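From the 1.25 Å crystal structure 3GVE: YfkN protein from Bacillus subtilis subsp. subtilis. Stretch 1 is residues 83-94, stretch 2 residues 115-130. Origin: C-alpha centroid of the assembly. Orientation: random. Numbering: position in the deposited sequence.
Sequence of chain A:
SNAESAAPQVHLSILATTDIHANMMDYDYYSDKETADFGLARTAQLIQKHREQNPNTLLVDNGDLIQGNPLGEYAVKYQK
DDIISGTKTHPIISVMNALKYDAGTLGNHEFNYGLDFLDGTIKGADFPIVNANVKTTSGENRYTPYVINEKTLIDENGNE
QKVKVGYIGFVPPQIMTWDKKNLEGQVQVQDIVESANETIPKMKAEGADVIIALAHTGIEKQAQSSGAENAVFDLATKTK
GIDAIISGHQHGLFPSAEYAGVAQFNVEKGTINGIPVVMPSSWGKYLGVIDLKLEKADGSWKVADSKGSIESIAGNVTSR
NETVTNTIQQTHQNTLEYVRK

Stretch 1 (83-94) IISGTKTHPIIS
Stretch 2 (115-130) LDFLDGTIKGADFPIV

Close approach of two backbones is often made possible by glycine, and the contact between residues 83-94 and 115-130 of YfkN illustrates the principle. Stretch 1 is the end of one helix (83-85), a loop turned by Gly 86 at phi/psi 87/4, and the start of another helix at Pro 91. Stretch 2 is helical from Leu 115 to about Lys 123, then passes through a loop, Ala 125, Phe 127 and Pro 128 extended and Gly 124 and Asp 126 not, to a weakly bonded strand about 129-130. The nearest CA pairs are Ile 84 with Gly 120 (3.8 Å), Thr 89 with Gly 124 (4.8 Å), His 90 with Thr 121 (5.6 Å) and Ile 93 with Ala 125 (5.9 Å), advancing broadly along both chains but with one step back at His 90.

The CA-to-CB bond of Ile 84 (chi1 m, chi2 t) points sideways, but its end comes nearer stretch 2, CG1 lying 3.7 Å from Asp 116 O and 3.8 Å from Phe 117 CA. Its CA can sit 3.8 Å from Gly 120 CA because glycine lacks a CB; an ideal one would lie 2.5 Å from Ile 84 CA and 2.4 Å from Ile 83 O. The end of the first helix is reached by Lys 123, extended as m, t, t, t, whose amino NZ donates to the backbone carbonyl Ile 84 O at 2.9 Å.

Ile 93 (m, m) covers the most surface. Its CG2 packs 3.4 Å from Ala 125 CA and 3.6 Å from Gly 124 C, while CG1 meets Thr 121 CG2 at 3.6 Å.

Phe 117 (t, chi2 76°) packs against Ile 83 and His 90, its CE1 3.9 Å from Ile 83 CD1. Its ring meets that of His 90 (t, chi2 -57°) rim to rim, centroids 5.6 Å apart and planes at 63°. His 90 ND1 caps the second helix by accepting from Ile 92 N at 3.1 Å.

Waters link the stretches at four places. The O of one accepts from His 90 N at 2.9 Å and lies within donating distance of Thr 121 O, at 2.8 Å, bridging His 90 N and Thr 121 O, which at 5.2 Å are too far apart to bond directly.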

ATOM      1  N   ILE A  83       9.871  17.475 -17.813  1.00 14.82           N
ATOM      2  CA  ILE A  83       9.457  16.162 -18.279  1.00 15.08           C
ATOM      3  C   ILE A  83       8.420  16.343 -19.393  1.00 16.02           C
ATOM      4  O   ILE A  83       8.482  15.695 -20.420  1.00 15.74           O
ATOM      5  CB  ILE A  83       8.958  15.290 -17.107  1.00 13.09           C
ATOM      6  CG1 ILE A  83      10.145  14.862 -16.233  1.00 12.91           C
ATOM      7  CG2 ILE A  83       8.199  14.064 -17.628  1.00 13.05           C
ATOM      8  CD1 ILE A  83       9.763  14.193 -14.865  1.00 12.08           C
ATOM      9  N   ILE A  84       7.504  17.279 -19.203  1.00 16.09           N
ATOM     10  CA  ILE A  84       6.460  17.531 -20.196  1.00 16.94           C
ATOM     11  C   ILE A  84       7.019  17.973 -21.556  1.00 18.32           C
ATOM     12  O   ILE A  84       6.581  17.506 -22.591  1.00 20.07           O
ATOM     13  CB  ILE A  84       5.438  18.536 -19.649  1.00 16.60           C
ATOM     14  CG1 ILE A  84       4.496  17.819 -18.677  1.00 18.07           C
ATOM     15  CG2 ILE A  84       4.659  19.199 -20.765  1.00 17.31           C
ATOM     16  CD1 ILE A  84       3.531  18.726 -17.971  1.00 18.98           C
ATOM     17  N   SER A  85       8.018  18.837 -21.515  1.00 19.41           N
ATOM     18  CA  SER A  85       8.643  19.388 -22.711  1.00 20.79           C
ATOM     19  C   SER A  85       9.618  18.402 -23.339  1.00 21.36           C
ATOM     20  O   SER A  85      10.016  18.563 -24.484  1.00 22.17           O
ATOM     21  CB  SER A  85       9.371  20.690 -22.367  1.00 21.59           C
ATOM     22  OG  SER A  85      10.561  20.450 -21.651  1.00 22.08           O
ATOM     23  N   GLY A  86      10.007  17.381 -22.575  1.00 21.44           N
ATOM     24  CA  GLY A  86      10.953  16.385 -23.053  1.00 21.94           C
ATOM     25  C   GLY A  86      12.385  16.806 -22.812  1.00 23.16           C
ATOM     26  O   GLY A  86      13.317  16.133 -23.196  1.00 24.54           O
ATOM     27  N   THR A  87      12.541  17.935 -22.160  1.00 23.76           N
ATOM     28  CA  THR A  87      13.825  18.451 -21.736  1.00 26.70           C
ATOM     29  C   THR A  87      14.580  17.566 -20.729  1.00 25.16           C
ATOM     30  O   THR A  87      15.776  17.403 -20.809  1.00 26.37           O
ATOM     31  CB  THR A  87      13.650  19.888 -21.166  1.00 32.51           C
ATOM     32  OG1 THR A  87      13.328  20.825 -22.232  1.00 34.60           O
ATOM     33  CG2 THR A  87      14.857  20.322 -20.232  1.00 34.78           C
ATOM     34  N   LYS A  88      13.850  17.002 -19.773  1.00 21.46           N
ATOM     35  CA  LYS A  88      14.441  16.086 -18.816  1.00 20.21           C
ATOM     36  C   LYS A  88      13.725  14.780 -18.988  1.00 15.69           C
ATOM     37  O   LYS A  88      12.538  14.758 -19.205  1.00 16.22           O
ATOM     38  CB  LYS A  88      14.210  16.567 -17.394  1.00 23.25           C
ATOM     39  CG  LYS A  88      15.338  17.387 -16.820  1.00 26.78           C
ATOM     40  CD  LYS A  88      15.032  17.781 -15.383  1.00 29.11           C
ATOM     41  CE  LYS A  88      15.230  19.274 -15.160  1.00 31.26           C
ATOM     42  NZ  LYS A  88      16.373  19.559 -14.297  1.00 32.51           N
ATOM     43  N   THR A  89      14.464  13.693 -18.903  1.00 13.63           N
ATOM     44  CA  THR A  89      13.860  12.366 -18.880  1.00 13.18           C
ATOM     45  C   THR A  89      13.313  12.068 -17.480  1.00 11.45           C
ATOM     46  O   THR A  89      13.957  12.335 -16.490  1.00 12.25           O
ATOM     47  CB  THR A  89      14.903  11.306 -19.221  1.00 13.99           C
ATOM     48  OG1 THR A  89      15.469  11.607 -20.496  1.00 16.89           O
ATOM     49  CG2 THR A  89      14.276   9.913 -19.271  1.00 13.68           C
ATOM     50  N   HIS A  90      12.122  11.502 -17.393  1.00 10.45           N
ATOM     51  CA  HIS A  90      11.606  11.089 -16.087  1.00 10.41           C
ATOM     52  C   HIS A  90      12.657  10.152 -15.466  1.00 10.00           C
ATOM     53  O   HIS A  90      13.079   9.215 -16.100  1.00  9.52           O
ATOM     54  CB  HIS A  90      10.277  10.353 -16.273  1.00  9.78           C
ATOM     55  CG  HIS A  90       9.524  10.131 -14.997  1.00  8.67           C
ATOM     56  ND1 HIS A  90      10.062   9.453 -13.926  1.00 10.24           N
ATOM     57  CD2 HIS A  90       8.284  10.513 -14.619  1.00  9.14           C
ATOM     58  CE1 HIS A  90       9.182   9.418 -12.947  1.00  9.77           C
ATOM     59  NE2 HIS A  90       8.093  10.048 -13.342  1.00  9.56           N
ATOM     60  N   PRO A  91      13.063  10.402 -14.221  1.00 10.61           N
ATOM     61  CA  PRO A  91      14.106   9.579 -13.590  1.00 10.44           C
ATOM     62  C   PRO A  91      13.787   8.077 -13.567  1.00 10.10           C
ATOM     63  O   PRO A  91      14.688   7.282 -13.690  1.00 10.43           O
ATOM     64  CB  PRO A  91      14.183  10.152 -12.172  1.00 12.62           C
ATOM     65  CG  PRO A  91      13.835  11.558 -12.355  1.00 14.21           C
ATOM     66  CD  PRO A  91      12.728  11.562 -13.377  1.00 12.38           C
ATOM     67  N   ILE A  92      12.521   7.705 -13.430  1.00  9.57           N
ATOM     68  CA  ILE A  92      12.166   6.290 -13.493  1.00  9.52           C
ATOM     69  C   ILE A  92      12.433   5.726 -14.903  1.00  8.91           C
ATOM     70  O   ILE A  92      12.984   4.647 -15.066  1.00  9.58           O
ATOM     71  CB  ILE A  92      10.717   6.059 -13.054  1.00 10.12           C
ATOM     72  CG1 ILE A  92      10.610   6.300 -11.545  1.00 10.34           C
ATOM     73  CG2 ILE A  92      10.258   4.652 -13.437  1.00 11.15           C
ATOM     74  CD1 ILE A  92       9.192   6.279 -11.020  1.00 11.29           C
ATOM     75  N   ILE A  93      12.041   6.488 -15.911  1.00  9.06           N
ATOM     76  CA  ILE A  93      12.326   6.129 -17.293  1.00  8.53           C
ATOM     77  C   ILE A  93      13.839   6.038 -17.566  1.00  8.81           C
ATOM     78  O   ILE A  93      14.274   5.163 -18.285  1.00  9.71           O
ATOM     79  CB  ILE A  93      11.612   7.083 -18.284  1.00  9.06           C
ATOM     80  CG1 ILE A  93      10.078   6.993 -18.104  1.00 10.39           C
ATOM     81  CG2 ILE A  93      12.025   6.786 -19.746  1.00 10.11           C
ATOM     82  CD1 ILE A  93       9.481   5.579 -18.352  1.00 11.35           C
ATOM     83  N   SER A  94      14.638   6.922 -16.970  1.00  9.67           N
ATOM     84  CA  SER A  94      16.124   6.772 -17.082  1.00 10.18           C
ATOM     85  C   SER A  94      16.607   5.440 -16.597  1.00  8.56           C
ATOM     86  O   SER A  94      17.519   4.872 -17.202  1.00  9.88           O
ATOM     87  CB  SER A  94      16.846   7.865 -16.331  1.00 12.47           C
ATOM     88  OG  SER A  94      16.446   9.153 -16.765  1.00 15.57           O
ATOM     89  N   LEU A 115      -2.771  13.772 -18.249  1.00 10.25           N
ATOM     90  CA  LEU A 115      -2.380  13.327 -19.579  1.00 10.64           C
ATOM     91  C   LEU A 115      -1.082  13.977 -20.078  1.00 10.88           C
ATOM     92  O   LEU A 115      -0.305  13.339 -20.745  1.00 10.72           O
ATOM     93  CB  LEU A 115      -3.510  13.581 -20.581  1.00 10.89           C
ATOM     94  CG  LEU A 115      -4.759  12.689 -20.408  1.00 11.55           C
ATOM     95  CD1 LEU A 115      -5.944  13.235 -21.209  1.00 12.59           C
ATOM     96  CD2 LEU A 115      -4.478  11.243 -20.841  1.00 11.83           C
ATOM     97  N   ASP A 116      -0.864  15.244 -19.752  1.00 12.17           N
ATOM     98  CA  ASP A 116       0.323  15.923 -20.262  1.00 12.44           C
ATOM     99  C   ASP A 116       1.600  15.349 -19.649  1.00 11.11           C
ATOM    100  O   ASP A 116       2.556  15.100 -20.349  1.00 11.61           O
ATOM    101  CB  ASP A 116       0.261  17.437 -20.033  1.00 13.96           C
ATOM    102  CG  ASP A 116      -0.790  18.127 -20.885  1.00 17.87           C
ATOM    103  OD1 ASP A 116      -1.258  17.562 -21.880  1.00 19.12           O
ATOM    104  OD2 ASP A 116      -1.130  19.259 -20.530  1.00 20.68           O
ATOM    105  N   PHE A 117       1.585  15.125 -18.335  1.00 10.68           N
ATOM    106  CA  PHE A 117       2.736  14.559 -17.656  1.00 10.19           C
ATOM    107  C   PHE A 117       3.031  13.162 -18.182  1.00  9.98           C
ATOM    108  O   PHE A 117       4.167  12.810 -18.384  1.00 10.11           O
ATOM    109  CB  PHE A 117       2.529  14.547 -16.148  1.00 10.40           C
ATOM    110  CG  PHE A 117       3.727  14.063 -15.384  1.00 10.33           C
ATOM    111  CD1 PHE A 117       4.837  14.879 -15.205  1.00 11.31           C
ATOM    112  CD2 PHE A 117       3.753  12.792 -14.853  1.00 10.61           C
ATOM    113  CE1 PHE A 117       5.937  14.436 -14.496  1.00 11.92           C
ATOM    114  CE2 PHE A 117       4.846  12.368 -14.141  1.00 11.12           C
ATOM    115  CZ  PHE A 117       5.938  13.192 -13.964  1.00 11.85           C
ATOM    116  N   LEU A 118       1.991  12.393 -18.452  1.00  9.83           N
ATOM    117  CA  LEU A 118       2.186  11.062 -18.997  1.00  9.02           C
ATOM    118  C   LEU A 118       2.820  11.117 -20.395  1.00  9.39           C
ATOM    119  O   LEU A 118       3.709  10.359 -20.698  1.00  9.46           O
ATOM    120  CB  LEU A 118       0.861  10.281 -19.028  1.00 10.44           C
ATOM    121  CG  LEU A 118       0.942   8.843 -19.553  1.00  9.69           C
ATOM    122  CD1 LEU A 118       2.020   8.057 -18.808  1.00  9.88           C
ATOM    123  CD2 LEU A 118      -0.418   8.153 -19.427  1.00 11.21           C
ATOM    124  N   ASP A 119       2.322  12.013 -21.245  1.00  9.78           N
ATOM    125  CA  ASP A 119       2.904  12.190 -22.572  1.00 10.63           C
ATOM    126  C   ASP A 119       4.382  12.567 -22.436  1.00 10.04           C
ATOM    127  O   ASP A 119       5.211  12.049 -23.141  1.00  9.99           O
ATOM    128  CB  ASP A 119       2.170  13.269 -23.376  1.00 10.92           C
ATOM    129  CG  ASP A 119       0.838  12.793 -23.950  1.00 11.88           C
ATOM    130  OD1 ASP A 119       0.613  11.587 -24.128  1.00 12.49           O
ATOM    131  OD2 ASP A 119       0.020  13.674 -24.234  1.00 13.00           O
ATOM    132  N   GLY A 120       4.693  13.464 -21.518  1.00 10.81           N
ATOM    133  CA  GLY A 120       6.068  13.891 -21.317  1.00 10.90           C
ATOM    134  C   GLY A 120       6.946  12.752 -20.839  1.00 10.49           C
ATOM    135  O   GLY A 120       8.069  12.609 -21.253  1.00 10.94           O
ATOM    136  N   THR A 121       6.399  11.929 -19.955  1.00  9.81           N
ATOM    137  CA  THR A 121       7.115  10.766 -19.411  1.00 10.01           C
ATOM    138  C   THR A 121       7.490   9.789 -20.520  1.00  9.39           C
ATOM    139  O   THR A 121       8.602   9.321 -20.583  1.00  9.39           O
ATOM    140  CB  THR A 121       6.265  10.052 -18.331  1.00 10.86           C
ATOM    141  OG1 THR A 121       6.128  10.906 -17.203  1.00 11.12           O
ATOM    142  CG2 THR A 121       6.917   8.751 -17.874  1.00 10.63           C
ATOM    143  N   ILE A 122       6.535   9.513 -21.402  1.00  9.62           N
ATOM    144  CA  ILE A 122       6.730   8.610 -22.523  1.00 10.16           C
ATOM    145  C   ILE A 122       7.808   9.125 -23.495  1.00 10.91           C
ATOM    146  O   ILE A 122       8.542   8.341 -24.056  1.00 11.35           O
ATOM    147  CB  ILE A 122       5.372   8.369 -23.255  1.00 10.29           C
ATOM    148  CG1 ILE A 122       4.434   7.561 -22.359  1.00 11.24           C
ATOM    149  CG2 ILE A 122       5.568   7.648 -24.561  1.00 11.21           C
ATOM    150  CD1 ILE A 122       2.968   7.559 -22.828  1.00 12.16           C
ATOM    151  N   LYS A 123       7.886  10.441 -23.683  1.00 10.46           N
ATOM    152  CA  LYS A 123       8.831  11.044 -24.646  1.00 11.39           C
ATOM    153  C   LYS A 123      10.274  10.643 -24.408  1.00 11.55           C
ATOM    154  O   LYS A 123      11.045  10.531 -25.326  1.00 13.52           O
ATOM    155  CB  LYS A 123       8.779  12.573 -24.592  1.00 13.78           C
ATOM    156  CG  LYS A 123       7.518  13.180 -25.131  1.00 15.01           C
ATOM    157  CD  LYS A 123       7.504  14.703 -24.954  1.00 15.42           C
ATOM    158  CE  LYS A 123       6.125  15.223 -25.298  1.00 16.20           C
ATOM    159  NZ  LYS A 123       6.091  16.664 -25.373  1.00 16.07           N
ATOM    160  N   GLY A 124      10.625  10.469 -23.145  1.00 10.17           N
ATOM    161  CA  GLY A 124      11.973  10.129 -22.745  1.00 10.72           C
ATOM    162  C   GLY A 124      12.392   8.643 -22.824  1.00 10.61           C
ATOM    163  O   GLY A 124      13.565   8.350 -22.630  1.00 10.93           O
ATOM    164  N   ALA A 125      11.420   7.722 -23.051  1.00 10.04           N
ATOM    165  CA  ALA A 125      11.756   6.315 -23.142  1.00 10.17           C
ATOM    166  C   ALA A 125      12.455   6.005 -24.437  1.00 10.01           C
ATOM    167  O   ALA A 125      11.966   6.444 -25.558  1.00 11.37           O
ATOM    168  CB  ALA A 125      10.522   5.497 -22.983  1.00 11.02           C
ATOM    169  N   ASP A 126      13.493   5.203 -24.380  1.00  9.59           N
ATOM    170  CA  ASP A 126      14.209   4.761 -25.562  1.00 11.20           C
ATOM    171  C   ASP A 126      13.410   3.681 -26.252  1.00 12.11           C
ATOM    172  O   ASP A 126      13.645   3.388 -27.376  1.00 15.59           O
ATOM    173  CB  ASP A 126      15.573   4.184 -25.180  1.00 12.82           C
ATOM    174  CG  ASP A 126      16.543   5.211 -24.723  1.00 14.85           C
ATOM    175  OD1 ASP A 126      16.382   6.367 -24.984  1.00 16.32           O
ATOM    176  OD2 ASP A 126      17.496   4.757 -24.066  1.00 15.41           O
ATOM    177  N   PHE A 127      12.487   3.082 -25.517  1.00 11.60           N
ATOM    178  CA  PHE A 127      11.702   1.952 -25.983  1.00 11.63           C
ATOM    179  C   PHE A 127      10.250   2.380 -26.153  1.00 10.61           C
ATOM    180  O   PHE A 127       9.820   3.330 -25.560  1.00 11.13           O
ATOM    181  CB  PHE A 127      11.797   0.805 -24.968  1.00 12.12           C
ATOM    182  CG  PHE A 127      11.487   1.229 -23.555  1.00 11.01           C
ATOM    183  CD1 PHE A 127      10.208   1.124 -23.068  1.00 10.79           C
ATOM    184  CD2 PHE A 127      12.464   1.776 -22.741  1.00 10.61           C
ATOM    185  CE1 PHE A 127       9.913   1.530 -21.784  1.00  9.99           C
ATOM    186  CE2 PHE A 127      12.181   2.194 -21.460  1.00 10.01           C
ATOM    187  CZ  PHE A 127      10.917   2.065 -20.960  1.00  9.84           C
ATOM    188  N   PRO A 128       9.510   1.633 -26.953  1.00 10.49           N
ATOM    189  CA  PRO A 128       8.092   1.940 -27.163  1.00 10.60           C
ATOM    190  C   PRO A 128       7.244   1.636 -25.926  1.00  9.42           C
ATOM    191  O   PRO A 128       7.421   0.612 -25.292  1.00 10.24           O
ATOM    192  CB  PRO A 128       7.690   0.983 -28.292  1.00 12.70           C
ATOM    193  CG  PRO A 128       8.700  -0.132 -28.227  1.00 15.04           C
ATOM    194  CD  PRO A 128       9.971   0.532 -27.810  1.00 12.76           C
ATOM    195  N   ILE A 129       6.327   2.538 -25.627  1.00  9.89           N
ATOM    196  CA  ILE A 129       5.313   2.349 -24.593  1.00  9.59           C
ATOM    197  C   ILE A 129       3.981   2.309 -25.335  1.00  9.31           C
ATOM    198  O   ILE A 129       3.590   3.265 -25.970  1.00 11.30           O
ATOM    199  CB  ILE A 129       5.403   3.463 -23.537  1.00 10.30           C
ATOM    200  CG1 ILE A 129       6.727   3.307 -22.780  1.00 11.93           C
ATOM    201  CG2 ILE A 129       4.246   3.375 -22.574  1.00 10.88           C
ATOM    202  CD1 ILE A 129       7.049   4.452 -21.806  1.00 12.54           C
ATOM    203  N   VAL A 130       3.322   1.169 -25.288  1.00  8.45           N
ATOM    204  CA  VAL A 130       2.176   0.926 -26.145  1.00  8.53           C
ATOM    205  C   VAL A 130       0.890   0.833 -25.338  1.00  7.92           C
ATOM    206  O   VAL A 130       0.890   0.412 -24.191  1.00  9.06           O
ATOM    207  CB  VAL A 130       2.368  -0.369 -27.003  1.00 10.10           C
ATOM    208  CG1 VAL A 130       3.509  -0.152 -28.028  1.00 11.04           C
ATOM    209  CG2 VAL A 130       2.667  -1.591 -26.118  1.00 10.16           C
TER
HETATM  210  O   HOH W   1       3.664  16.417 -22.787  1.00 22.47           O
HETATM  211  O   HOH W   2      10.725  13.593 -20.871  1.00 15.01           O
HETATM  212  O   HOH W   3      15.677  10.056 -22.721  1.00 23.55           O
HETATM  213  O   HOH W   4      10.703  10.944 -19.833  1.00 11.70           O